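Local coordinates for protein mitochondrial edited mRNA stability factor 1 (Trypanosoma brucei, PDB 6NL1) that is a Nudix-family enzyme that processes the 5' ends of mitochondrial mRNAs, and probably binds RNA and supports the stability of edited transcripts, at residues F100-Q105 / R181-C186; K113-M118 / I133-T138; A122-Y127 / W243-E248; E248-A253 / P289-V294. All blocks are in the same frame, centred on the assembly; numbering follows the deposited sequence.

Contact 1 of 4, residues F100-Q105 / R181-C186; sequences FVYKWQ and RGIFNC
Tyr102, on a strand, and Ile183, on a helix, mark the closest approach of the two backbones, with their CA atoms 8.1 Å apart. That spacing admits one layer of side chains, and the helical partner in that layer is Ile183, whose CB points toward the strand. Its two branches do different jobs. The CG2 methyl sits over one face of the Tyr102 ring, 4.1 Å from the centroid and 23° off the normal, a CH-pi contact shifted toward the rim. The longer branch swings to the CD1 side of the ring, where Ile183 CD1 comes within 3.3 Å of Tyr102 CD1, a tight fit. With CG1 lying opposite the carbonyl carbon (chi1 -80°), this branch also spans to the preceding inward residue: Ile183 CD1 lies 3.7 Å from Phe100 O and 4.1 Å from Phe100 CB. Phe100 then turns its ring away from the helix, leaving its CB and carbonyl to make the contact. The far end of Tyr102 is tied down separately, since its OH hydrogen-bonds Glu180 just ahead of the helical segment. Strand 100-107 runs between strands 84-86 and 171-178 in a four-stranded antiparallel sheet. Helix 180-193, which follows strand 171-178 directly, thus folds back against this sheet through Ile183, while Cys186, one turn further on, packs against Leu125 and Thr129 of helix 120-129.

Contact 2 of 4, residues K113-M118 / I133-T138; sequences KVSGPM and IELEPT
Val114 and Ser115 lean against Ile133 and Leu135, where the loop joining helices 108-111 and 120-129 lies over an outermost strand, 132-137, of the four-stranded antiparallel sheet. The contact is apolar and largely buried. Val114 directs its CB toward the strand, but its nearest approach is made by the main chain: Val114 O stands 4.0 Å from Ile133 CD1. The side chain of Val114 also packs on Leu125, which touches Ile133 as well, tying loop, helix and strand together. Ser115 follows, with the CA atoms of Ser115 and Ile133 7.6 Å apart, and here the loop comes closest. Its OG is held between the backbone N and the carbonyl carbon (chi1 49°) and hydrogen-bonds Ala111 O, which ties the hydroxyl back to the end of helix 108-111. The main chain of Ser115 is bonded in turn to Trp121 and Ala122 at the start of the next helix. At Gly116 the chain takes phi 101° and psi 147°, angles that call for glycine, and then heads off toward helix 120-129. Val288, which binds GDP in another structure of this protein, lies about 7 Å from Ser115 between side chains. On the strand side Leu135 presents both branches to the serine: Leu135 CD2 is 3.6 Å and Leu135 CD1 3.7 Å from Ser115 CB, while CD2 also rests 3.4 Å from Ser115 OG.

Contact 3 of 4, residues A122-Y127 / W243-E248; sequences AAELKY and WTLLYE. With SO4 (sulfate ion), chain C.
Trp243 reaches Glu124 through a water, which accepts from Trp243 NE1 and donates to Glu124 OE1. Further along, Leu245 opens a type II beta turn that closes at Glu248, whose carboxylate braces it by taking the N-H of Leu245 at OE1. Leu245 itself sits at the margin, its CA 3.7 Å from Glu124 OE1. Leu246 carries the main bond: its N donates to the syn lone pair of Glu124 OE1 over 3.0 Å, almost dead straight at 177°. Glu124 gets there fully extended, CG opposite the backbone N (chi1 -174°), sliding past Leu246 in the reverse direction. A second water bridges Glu124 OE2 to Leu246 O, and OE2 also forms a salt bridge with Arg128, so both oxygens are multiply engaged and the carboxylate is fixed in rotation. Leu246 CD1 also meets Leu125 CD2 at 4.1 Å, the two leucines crossing at about a right angle. Tyr247 takes the left-handed backbone conformation this turn needs at its third position. On the helix, Lys126 NZ bonds O1 of a sulfate, probably from the crystallisation liquor, which Arg119 also holds. Glu124 of helix 120-129 thus anchors the loop between strand 235-238 and helix 250-262, while helix 180-193 adjoins both leucines, through Leu189 beside Leu125 and Ala193 beside Leu246.

Contact 4 of 4, residues E248-A253 / P289-V294; sequences ERYKEA and PVRYFV. With SO4 (sulfate ion), chain B.
The hydroxyl of Tyr292 donates to O3 of a sulfate ion over 2.7 Å, with that oxygen at the edge of the ring and in its plane. The ion, probably from the crystallisation liquor, also takes the backbone N-H of Leu239. Tyr292 binds GDP in another structure of this protein, and its strand neighbours Arg291 and Phe293 point toward the helix. Arg291 lays its CD over one face of the Tyr250 ring, 3.9 Å from the centroid and 23° off the normal, a CH-pi contact displaced toward the rim. Bends at chi2 (-128°) and chi3 then carry the guanidinium past the ring, its plane turned 53° from that of the tyrosine, until Arg291 NH1 is 3.2 Å from Tyr250 CE1. The phenol is secured at its far end, where its OH hydrogen-bonds Asp197 O. Phe293 works on the first turn of the helix. Its ring has Tyr250 CB in plane at the edge, 3.7 Å from Phe293 CZ, and the same CZ lies 3.7 Å from Lys251 N. Lys251 adds its CB, 3.9 Å from Phe293 CE1, before its chain turns off so that NZ can bond Val271 O and Ala268 O. Arg249 holds the N-cap position just before these residues. A helix start laid across a strand of the mixed sheet, by alternate residues of that strand, fits the Nudix fold, in which helix 250-262 would be the helix of the Nudix motif; Tyr292, pointing the other way from the same strand, belongs to the GDP site.

How the contacts relate
Contacts 1 to 3 form one continuous core around Leu125 and Ile133. Leu125 CD1 lies 3.3 Å from Ile133 CD1, joining contacts 2 and 3, while Cys186 SG of contact 1 packs 4.1 Å from Leu125 CD2 and 4.2 Å from Ile133 CD1. Contact 2 is nested within the chain loop closed by contact 1, and a probable hydrogen bond between Gln105 OE1 and Thr138 OG1 also links them. Contacts 3 and 4 share Glu248, and Thr244 CG2 rests 3.6 Å from Tyr250 CD2, so the four-stranded sheet region connects through the 243-248 loop to helix 250-262 and strand 290-296. Contact 4 holds Tyr292 of the GDP site, empty of nucleotide here; contact 1 lies about 29 Å away between centres.

Contact 1 of 4, residues F100-Q105 / R181-C186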
# COMPACT_ATOMS: atom_id res chain seq x y z
N PHE A 100 -20.76 20.76 -4.21
CA PHE A 100 -20.10 21.64 -3.24
C PHE A 100 -18.61 21.34 -3.14
O PHE A 100 -18.19 20.18 -3.26
CB PHE A 100 -20.75 21.54 -1.86
CG PHE A 100 -22.18 21.98 -1.84
CD1 PHE A 100 -22.50 23.32 -1.72
CD2 PHE A 100 -23.21 21.06 -1.98
CE1 PHE A 100 -23.82 23.74 -1.73
CE2 PHE A 100 -24.53 21.46 -1.99
CZ PHE A 100 -24.84 22.80 -1.86
N VAL A 101 -17.81 22.37 -2.90
CA VAL A 101 -16.37 22.22 -2.80
C VAL A 101 -15.85 22.78 -1.49
O VAL A 101 -16.11 23.92 -1.15
CB VAL A 101 -15.64 22.95 -3.95
CG1 VAL A 101 -14.19 22.47 -4.02
CG2 VAL A 101 -16.37 22.72 -5.27
N TYR A 102 -15.09 21.96 -0.77
CA TYR A 102 -14.43 22.43 0.43
C TYR A 102 -12.93 22.14 0.37
O TYR A 102 -12.48 21.23 -0.32
CB TYR A 102 -15.01 21.75 1.67
CG TYR A 102 -16.39 22.21 2.06
CD1 TYR A 102 -17.51 21.82 1.33
CD2 TYR A 102 -16.58 23.02 3.18
CE1 TYR A 102 -18.78 22.23 1.70
CE2 TYR A 102 -17.84 23.43 3.55
CZ TYR A 102 -18.93 23.04 2.81
OH TYR A 102 -20.19 23.45 3.18
N LYS A 103 -12.18 22.92 1.13
CA LYS A 103 -10.73 22.82 1.15
C LYS A 103 -10.23 22.54 2.56
O LYS A 103 -10.77 23.06 3.54
CB LYS A 103 -10.15 24.15 0.65
CG LYS A 103 -8.66 24.20 0.60
CD LYS A 103 -8.21 25.58 0.12
CE LYS A 103 -8.48 26.63 1.18
NZ LYS A 103 -7.64 27.84 0.97
N TRP A 104 -9.21 21.71 2.65
CA TRP A 104 -8.55 21.43 3.92
C TRP A 104 -7.06 21.68 3.72
O TRP A 104 -6.42 20.97 2.95
CB TRP A 104 -8.78 19.98 4.32
CG TRP A 104 -8.07 19.57 5.58
CD1 TRP A 104 -7.76 20.36 6.65
CD2 TRP A 104 -7.58 18.26 5.89
NE1 TRP A 104 -7.11 19.63 7.61
CE2 TRP A 104 -6.99 18.33 7.17
CE3 TRP A 104 -7.59 17.03 5.22
CZ2 TRP A 104 -6.41 17.22 7.80
CZ3 TRP A 104 -7.01 15.93 5.84
CH2 TRP A 104 -6.43 16.03 7.11
N GLN A 105 -6.53 22.71 4.39
CA GLN A 105 -5.12 23.09 4.29
C GLN A 105 -4.33 22.41 5.40
O GLN A 105 -4.51 22.73 6.57
CB GLN A 105 -4.96 24.61 4.37
CG GLN A 105 -3.51 25.10 4.15
CD GLN A 105 -2.89 24.53 2.87
OE1 GLN A 105 -1.76 24.01 2.88
NE2 GLN A 105 -3.62 24.61 1.77
N ARG A 181 -24.29 17.02 2.76
CA ARG A 181 -24.43 15.91 3.70
C ARG A 181 -23.27 14.92 3.57
O ARG A 181 -22.74 14.46 4.58
CB ARG A 181 -25.76 15.18 3.44
CG ARG A 181 -26.05 14.05 4.42
CD ARG A 181 -27.40 13.41 4.12
NE ARG A 181 -28.43 14.42 3.88
CZ ARG A 181 -29.72 14.15 3.66
NH1 ARG A 181 -30.13 12.89 3.64
NH2 ARG A 181 -30.58 15.13 3.45
N GLY A 182 -22.90 14.60 2.34
CA GLY A 182 -21.74 13.75 2.10
C GLY A 182 -20.49 14.36 2.71
O GLY A 182 -19.72 13.68 3.39
N ILE A 183 -20.31 15.66 2.50
CA ILE A 183 -19.14 16.35 3.03
C ILE A 183 -19.15 16.39 4.55
O ILE A 183 -18.11 16.19 5.20
CB ILE A 183 -18.98 17.76 2.41
CG1 ILE A 183 -18.34 17.63 1.03
CG2 ILE A 183 -18.11 18.66 3.29
CD1 ILE A 183 -18.41 18.86 0.19
N PHE A 184 -20.32 16.61 5.13
CA PHE A 184 -20.48 16.52 6.58
C PHE A 184 -20.04 15.14 7.09
O PHE A 184 -19.32 15.04 8.08
CB PHE A 184 -21.93 16.79 7.00
CG PHE A 184 -22.17 16.62 8.48
CD1 PHE A 184 -22.00 17.69 9.35
CD2 PHE A 184 -22.55 15.40 8.99
CE1 PHE A 184 -22.21 17.53 10.70
CE2 PHE A 184 -22.77 15.24 10.34
CZ PHE A 184 -22.59 16.31 11.20
N ASN A 185 -20.48 14.09 6.42
CA ASN A 185 -20.15 12.73 6.86
C ASN A 185 -18.69 12.38 6.62
O ASN A 185 -18.03 11.79 7.48
CB ASN A 185 -21.08 11.71 6.19
CG ASN A 185 -22.53 11.80 6.70
OD1 ASN A 185 -22.76 12.12 7.87
ND2 ASN A 185 -23.49 11.54 5.83
N CYS A 186 -18.19 12.77 5.46
CA CYS A 186 -16.81 12.51 5.10
C CYS A 186 -15.86 13.22 6.07
O CYS A 186 -14.88 12.65 6.53
CB CYS A 186 -16.56 12.97 3.66
SG CYS A 186 -14.93 12.61 3.05

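Contact 2 of 4, residues K113-M118 / I133-T138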
# COMPACT_ATOMS: atom_id res chain seq x y z
N LYS A 113 -3.39 10.11 5.43
CA LYS A 113 -4.30 9.22 6.16
C LYS A 113 -5.69 9.16 5.55
O LYS A 113 -6.48 8.26 5.87
CB LYS A 113 -4.39 9.62 7.63
CG LYS A 113 -3.03 9.49 8.36
CD LYS A 113 -3.14 9.91 9.82
CE LYS A 113 -1.83 9.67 10.57
NZ LYS A 113 -1.99 10.06 12.01
N VAL A 114 -6.01 10.11 4.68
CA VAL A 114 -7.31 10.16 4.05
C VAL A 114 -7.19 9.90 2.56
O VAL A 114 -8.16 10.01 1.81
CB VAL A 114 -8.00 11.53 4.25
CG1 VAL A 114 -8.16 11.82 5.73
CG2 VAL A 114 -7.21 12.64 3.56
N SER A 115 -5.99 9.55 2.11
CA SER A 115 -5.78 9.39 0.68
C SER A 115 -5.18 8.04 0.36
O SER A 115 -5.89 7.12 -0.04
CB SER A 115 -4.89 10.52 0.15
OG SER A 115 -3.74 10.66 0.97
N GLY A 116 -3.86 7.92 0.54
CA GLY A 116 -3.16 6.68 0.25
C GLY A 116 -2.44 6.73 -1.09
O GLY A 116 -2.92 7.36 -2.02
N PRO A 117 -1.29 6.04 -1.19
CA PRO A 117 -0.52 6.06 -2.44
C PRO A 117 -1.37 5.70 -3.66
O PRO A 117 -1.23 6.33 -4.70
CB PRO A 117 0.56 4.99 -2.21
CG PRO A 117 0.70 4.90 -0.73
CD PRO A 117 -0.69 5.16 -0.18
N MET A 118 -2.24 4.70 -3.52
CA MET A 118 -3.14 4.30 -4.61
C MET A 118 -4.59 4.62 -4.26
O MET A 118 -5.51 3.91 -4.68
CB MET A 118 -3.03 2.79 -4.90
CG MET A 118 -1.71 2.32 -5.54
SD MET A 118 -1.35 3.21 -7.06
CE MET A 118 -2.73 2.79 -8.13
N ILE A 133 -12.20 13.07 -3.25
CA ILE A 133 -11.05 13.74 -2.64
C ILE A 133 -9.88 13.91 -3.61
O ILE A 133 -9.49 12.99 -4.31
CB ILE A 133 -10.58 12.95 -1.40
CG1 ILE A 133 -11.58 13.13 -0.26
CG2 ILE A 133 -9.19 13.38 -0.98
CD1 ILE A 133 -11.39 12.15 0.87
N GLU A 134 -9.32 15.12 -3.63
CA GLU A 134 -8.17 15.43 -4.46
C GLU A 134 -7.12 16.12 -3.58
O GLU A 134 -7.47 16.92 -2.73
CB GLU A 134 -8.61 16.35 -5.61
CG GLU A 134 -7.79 16.28 -6.87
CD GLU A 134 -7.98 14.98 -7.63
OE1 GLU A 134 -9.10 14.73 -8.11
OE2 GLU A 134 -7.01 14.22 -7.75
N LEU A 135 -5.84 15.78 -3.78
CA LEU A 135 -4.74 16.38 -3.00
C LEU A 135 -3.72 17.02 -3.92
O LEU A 135 -3.50 16.55 -5.03
CB LEU A 135 -3.99 15.31 -2.20
CG LEU A 135 -4.55 14.68 -0.93
CD1 LEU A 135 -5.77 13.85 -1.26
CD2 LEU A 135 -3.47 13.83 -0.31
N GLU A 136 -3.04 18.05 -3.43
CA GLU A 136 -1.91 18.63 -4.16
C GLU A 136 -0.94 19.25 -3.17
O GLU A 136 -1.34 19.71 -2.10
CB GLU A 136 -2.39 19.72 -5.14
CG GLU A 136 -2.96 20.96 -4.42
CD GLU A 136 -3.68 21.95 -5.33
OE1 GLU A 136 -3.94 21.62 -6.51
OE2 GLU A 136 -3.99 23.07 -4.86
N PRO A 137 0.35 19.26 -3.51
CA PRO A 137 1.28 20.03 -2.69
C PRO A 137 0.92 21.51 -2.83
O PRO A 137 0.69 21.99 -3.93
CB PRO A 137 2.64 19.74 -3.32
CG PRO A 137 2.44 18.50 -4.16
CD PRO A 137 1.02 18.60 -4.64
N THR A 138 0.88 22.22 -1.72
CA THR A 138 0.57 23.64 -1.73
C THR A 138 1.70 24.49 -2.33
O THR A 138 1.44 25.51 -2.94
CB THR A 138 0.28 24.12 -0.31
OG1 THR A 138 -0.61 23.18 0.32
CG2 THR A 138 -0.34 25.52 -0.32

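Contact 3 of 4, residues A122-Y127 / W243-E248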
# COMPACT_ATOMS: atom_id res chain seq x y z
N ALA A 122 -8.94 7.28 0.12
CA ALA A 122 -9.79 8.18 -0.65
C ALA A 122 -10.98 7.42 -1.25
O ALA A 122 -12.13 7.87 -1.17
CB ALA A 122 -8.98 8.87 -1.75
N ALA A 123 -10.71 6.26 -1.85
CA ALA A 123 -11.76 5.43 -2.44
C ALA A 123 -12.73 4.90 -1.39
O ALA A 123 -13.93 4.81 -1.65
CB ALA A 123 -11.16 4.27 -3.24
N GLU A 124 -12.23 4.57 -0.20
CA GLU A 124 -13.14 4.13 0.85
C GLU A 124 -14.06 5.26 1.30
O GLU A 124 -15.25 5.06 1.54
CB GLU A 124 -12.41 3.53 2.06
CG GLU A 124 -13.41 2.96 3.06
CD GLU A 124 -12.80 2.30 4.28
OE1 GLU A 124 -11.55 2.27 4.43
OE2 GLU A 124 -13.59 1.81 5.11
N LEU A 125 -13.50 6.46 1.41
CA LEU A 125 -14.29 7.64 1.76
C LEU A 125 -15.37 7.90 0.71
O LEU A 125 -16.50 8.26 1.04
CB LEU A 125 -13.38 8.86 1.92
CG LEU A 125 -12.52 8.80 3.20
CD1 LEU A 125 -11.34 9.77 3.17
CD2 LEU A 125 -13.37 9.06 4.43
N LYS A 126 -15.02 7.71 -0.56
CA LYS A 126 -15.99 7.89 -1.63
C LYS A 126 -17.09 6.83 -1.53
O LYS A 126 -18.27 7.13 -1.69
CB LYS A 126 -15.34 7.83 -3.02
CG LYS A 126 -16.37 7.98 -4.13
CD LYS A 126 -15.73 8.03 -5.49
CE LYS A 126 -15.13 9.40 -5.78
NZ LYS A 126 -14.49 9.43 -7.13
N TYR A 127 -16.68 5.60 -1.27
CA TYR A 127 -17.62 4.49 -1.13
C TYR A 127 -18.62 4.78 -0.01
O TYR A 127 -19.81 4.51 -0.13
CB TYR A 127 -16.86 3.19 -0.85
CG TYR A 127 -17.77 2.07 -0.37
CD1 TYR A 127 -18.67 1.46 -1.24
CD2 TYR A 127 -17.73 1.63 0.95
CE1 TYR A 127 -19.52 0.44 -0.80
CE2 TYR A 127 -18.56 0.60 1.40
CZ TYR A 127 -19.46 0.01 0.51
OH TYR A 127 -20.31 -0.99 0.92
N TRP A 243 -3.77 -3.38 3.04
CA TRP A 243 -3.87 -2.21 3.92
C TRP A 243 -5.02 -2.32 4.93
O TRP A 243 -5.95 -3.11 4.76
CB TRP A 243 -4.01 -0.92 3.10
CG TRP A 243 -5.32 -0.82 2.36
CD1 TRP A 243 -6.50 -0.32 2.84
CD2 TRP A 243 -5.58 -1.23 1.01
NE1 TRP A 243 -7.48 -0.39 1.87
CE2 TRP A 243 -6.94 -0.95 0.74
CE3 TRP A 243 -4.80 -1.81 -0.00
CZ2 TRP A 243 -7.53 -1.23 -0.50
CZ3 TRP A 243 -5.38 -2.08 -1.23
CH2 TRP A 243 -6.74 -1.80 -1.46
N THR A 244 -4.94 -1.52 5.99
CA THR A 244 -6.01 -1.41 6.97
C THR A 244 -7.17 -0.58 6.43
O THR A 244 -6.98 0.56 6.00
CB THR A 244 -5.53 -0.72 8.26
OG1 THR A 244 -4.98 0.56 7.92
CG2 THR A 244 -4.45 -1.55 8.97
N LEU A 245 -8.38 -1.14 6.45
CA LEU A 245 -9.59 -0.36 6.20
C LEU A 245 -9.79 0.60 7.37
O LEU A 245 -9.24 0.40 8.46
CB LEU A 245 -10.80 -1.30 6.07
CG LEU A 245 -10.74 -2.34 4.95
CD1 LEU A 245 -11.82 -3.39 5.11
CD2 LEU A 245 -10.86 -1.66 3.59
N LEU A 246 -10.58 1.65 7.16
CA LEU A 246 -10.94 2.53 8.26
C LEU A 246 -11.56 1.69 9.38
O LEU A 246 -12.36 0.79 9.12
CB LEU A 246 -11.93 3.61 7.79
CG LEU A 246 -11.40 4.61 6.76
CD1 LEU A 246 -12.50 5.55 6.29
CD2 LEU A 246 -10.24 5.41 7.34
N TYR A 247 -11.15 1.97 10.62
CA TYR A 247 -11.67 1.29 11.82
C TYR A 247 -11.12 -0.13 12.01
O TYR A 247 -11.43 -0.78 13.01
CB TYR A 247 -13.20 1.27 11.83
CG TYR A 247 -13.82 2.65 11.90
CD1 TYR A 247 -13.84 3.36 13.10
CD2 TYR A 247 -14.37 3.24 10.78
CE1 TYR A 247 -14.39 4.63 13.16
CE2 TYR A 247 -14.93 4.51 10.83
CZ TYR A 247 -14.94 5.20 12.03
OH TYR A 247 -15.49 6.46 12.10
N GLU A 248 -10.32 -0.61 11.07
CA GLU A 248 -9.79 -1.96 11.15
C GLU A 248 -8.47 -1.99 11.95
O GLU A 248 -7.61 -1.13 11.78
CB GLU A 248 -9.59 -2.53 9.75
CG GLU A 248 -9.36 -4.03 9.71
CD GLU A 248 -9.19 -4.54 8.29
OE1 GLU A 248 -8.65 -3.81 7.43
OE2 GLU A 248 -9.60 -5.69 8.03
S SO4 C . -11.78 7.02 -6.38
O1 SO4 C . -12.21 7.55 -7.67
O2 SO4 C . -12.63 5.88 -6.03
O3 SO4 C . -10.39 6.58 -6.46
O4 SO4 C . -11.90 8.06 -5.36
O HOH W 1 -9.64 1.32 2.30
O HOH W 2 -14.05 0.29 7.21

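Contact 4 of 4, residues E248-A253 / P289-V294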
# COMPACT_ATOMS: atom_id res chain seq x y z
N GLU A 248 -10.32 -0.61 11.07
CA GLU A 248 -9.79 -1.96 11.15
C GLU A 248 -8.47 -1.99 11.95
O GLU A 248 -7.61 -1.13 11.78
CB GLU A 248 -9.59 -2.53 9.75
CG GLU A 248 -9.36 -4.03 9.71
CD GLU A 248 -9.19 -4.54 8.29
OE1 GLU A 248 -8.65 -3.81 7.43
OE2 GLU A 248 -9.60 -5.69 8.03
N ARG A 249 -8.34 -2.97 12.83
CA ARG A 249 -7.10 -3.17 13.58
C ARG A 249 -6.02 -3.78 12.67
O ARG A 249 -6.34 -4.44 11.68
CB ARG A 249 -7.34 -4.06 14.80
CG ARG A 249 -8.15 -3.40 15.91
CD ARG A 249 -8.41 -4.34 17.09
NE ARG A 249 -7.19 -5.00 17.54
CZ ARG A 249 -6.27 -4.43 18.32
NH1 ARG A 249 -6.42 -3.17 18.73
NH2 ARG A 249 -5.18 -5.11 18.68
N TYR A 250 -4.76 -3.57 13.02
CA TYR A 250 -3.61 -4.01 12.21
C TYR A 250 -3.59 -5.50 11.90
O TYR A 250 -3.50 -5.92 10.74
CB TYR A 250 -2.30 -3.61 12.88
CG TYR A 250 -2.11 -2.13 13.00
CD1 TYR A 250 -1.41 -1.58 14.07
CD2 TYR A 250 -2.63 -1.27 12.04
CE1 TYR A 250 -1.24 -0.20 14.17
CE2 TYR A 250 -2.46 0.08 12.14
CZ TYR A 250 -1.77 0.62 13.19
OH TYR A 250 -1.62 1.98 13.26
N LYS A 251 -3.65 -6.32 12.95
CA LYS A 251 -3.57 -7.76 12.76
C LYS A 251 -4.77 -8.28 11.97
O LYS A 251 -4.63 -9.11 11.07
CB LYS A 251 -3.47 -8.48 14.11
CG LYS A 251 -3.15 -9.96 13.97
CD LYS A 251 -3.26 -10.68 15.31
CE LYS A 251 -2.00 -10.50 16.14
NZ LYS A 251 -2.03 -11.44 17.30
N GLU A 252 -5.95 -7.78 12.31
CA GLU A 252 -7.18 -8.11 11.59
C GLU A 252 -6.99 -7.85 10.09
O GLU A 252 -7.37 -8.67 9.26
CB GLU A 252 -8.32 -7.25 12.15
CG GLU A 252 -9.69 -7.48 11.56
CD GLU A 252 -10.74 -6.52 12.12
OE1 GLU A 252 -10.40 -5.65 12.97
OE2 GLU A 252 -11.92 -6.63 11.70
N ALA A 253 -6.39 -6.71 9.75
CA ALA A 253 -6.15 -6.37 8.35
C ALA A 253 -5.12 -7.31 7.72
O ALA A 253 -5.28 -7.75 6.58
CB ALA A 253 -5.70 -4.91 8.23
N PRO A 289 3.64 4.14 6.40
CA PRO A 289 4.30 3.05 7.12
C PRO A 289 3.75 1.68 6.71
O PRO A 289 2.59 1.52 6.33
CB PRO A 289 3.95 3.33 8.59
CG PRO A 289 3.66 4.83 8.64
CD PRO A 289 2.98 5.10 7.31
N VAL A 290 4.63 0.69 6.76
CA VAL A 290 4.25 -0.69 6.54
C VAL A 290 4.43 -1.46 7.85
O VAL A 290 5.52 -1.46 8.42
CB VAL A 290 5.12 -1.33 5.44
CG1 VAL A 290 4.73 -2.76 5.23
CG2 VAL A 290 5.02 -0.53 4.12
N ARG A 291 3.37 -2.10 8.32
CA ARG A 291 3.44 -2.92 9.53
C ARG A 291 3.58 -4.39 9.18
O ARG A 291 2.84 -4.92 8.34
CB ARG A 291 2.19 -2.72 10.39
CG ARG A 291 2.08 -1.34 10.98
CD ARG A 291 1.86 -1.42 12.46
NE ARG A 291 2.61 -0.39 13.18
CZ ARG A 291 2.51 -0.18 14.48
NH1 ARG A 291 1.70 -0.94 15.22
NH2 ARG A 291 3.22 0.78 15.06
N TYR A 292 4.53 -5.03 9.82
CA TYR A 292 4.88 -6.41 9.52
C TYR A 292 4.41 -7.38 10.59
O TYR A 292 4.32 -7.03 11.77
CB TYR A 292 6.40 -6.54 9.31
CG TYR A 292 6.84 -5.93 8.01
CD1 TYR A 292 6.87 -6.70 6.84
CD2 TYR A 292 7.16 -4.59 7.92
CE1 TYR A 292 7.24 -6.14 5.63
CE2 TYR A 292 7.54 -4.02 6.71
CZ TYR A 292 7.58 -4.80 5.57
OH TYR A 292 7.96 -4.25 4.36
N PHE A 293 4.10 -8.59 10.14
CA PHE A 293 3.71 -9.70 11.00
C PHE A 293 4.40 -10.93 10.45
O PHE A 293 4.74 -10.96 9.27
CB PHE A 293 2.19 -9.90 10.95
CG PHE A 293 1.40 -8.71 11.42
CD1 PHE A 293 0.91 -8.65 12.73
CD2 PHE A 293 1.16 -7.64 10.56
CE1 PHE A 293 0.18 -7.55 13.17
CE2 PHE A 293 0.43 -6.53 10.99
CZ PHE A 293 -0.05 -6.48 12.29
N VAL A 294 4.61 -11.94 11.29
CA VAL A 294 5.04 -13.24 10.80
C VAL A 294 4.12 -14.33 11.30
O VAL A 294 3.52 -14.21 12.37
CB VAL A 294 6.49 -13.60 11.22
CG1 VAL A 294 7.49 -12.60 10.66
CG2 VAL A 294 6.59 -13.73 12.75
S SO4 B . 7.17 -6.10 1.19
O1 SO4 B . 6.07 -7.00 0.86
O2 SO4 B . 6.70 -4.73 0.93
O3 SO4 B . 7.59 -6.23 2.58
O4 SO4 B . 8.32 -6.40 0.34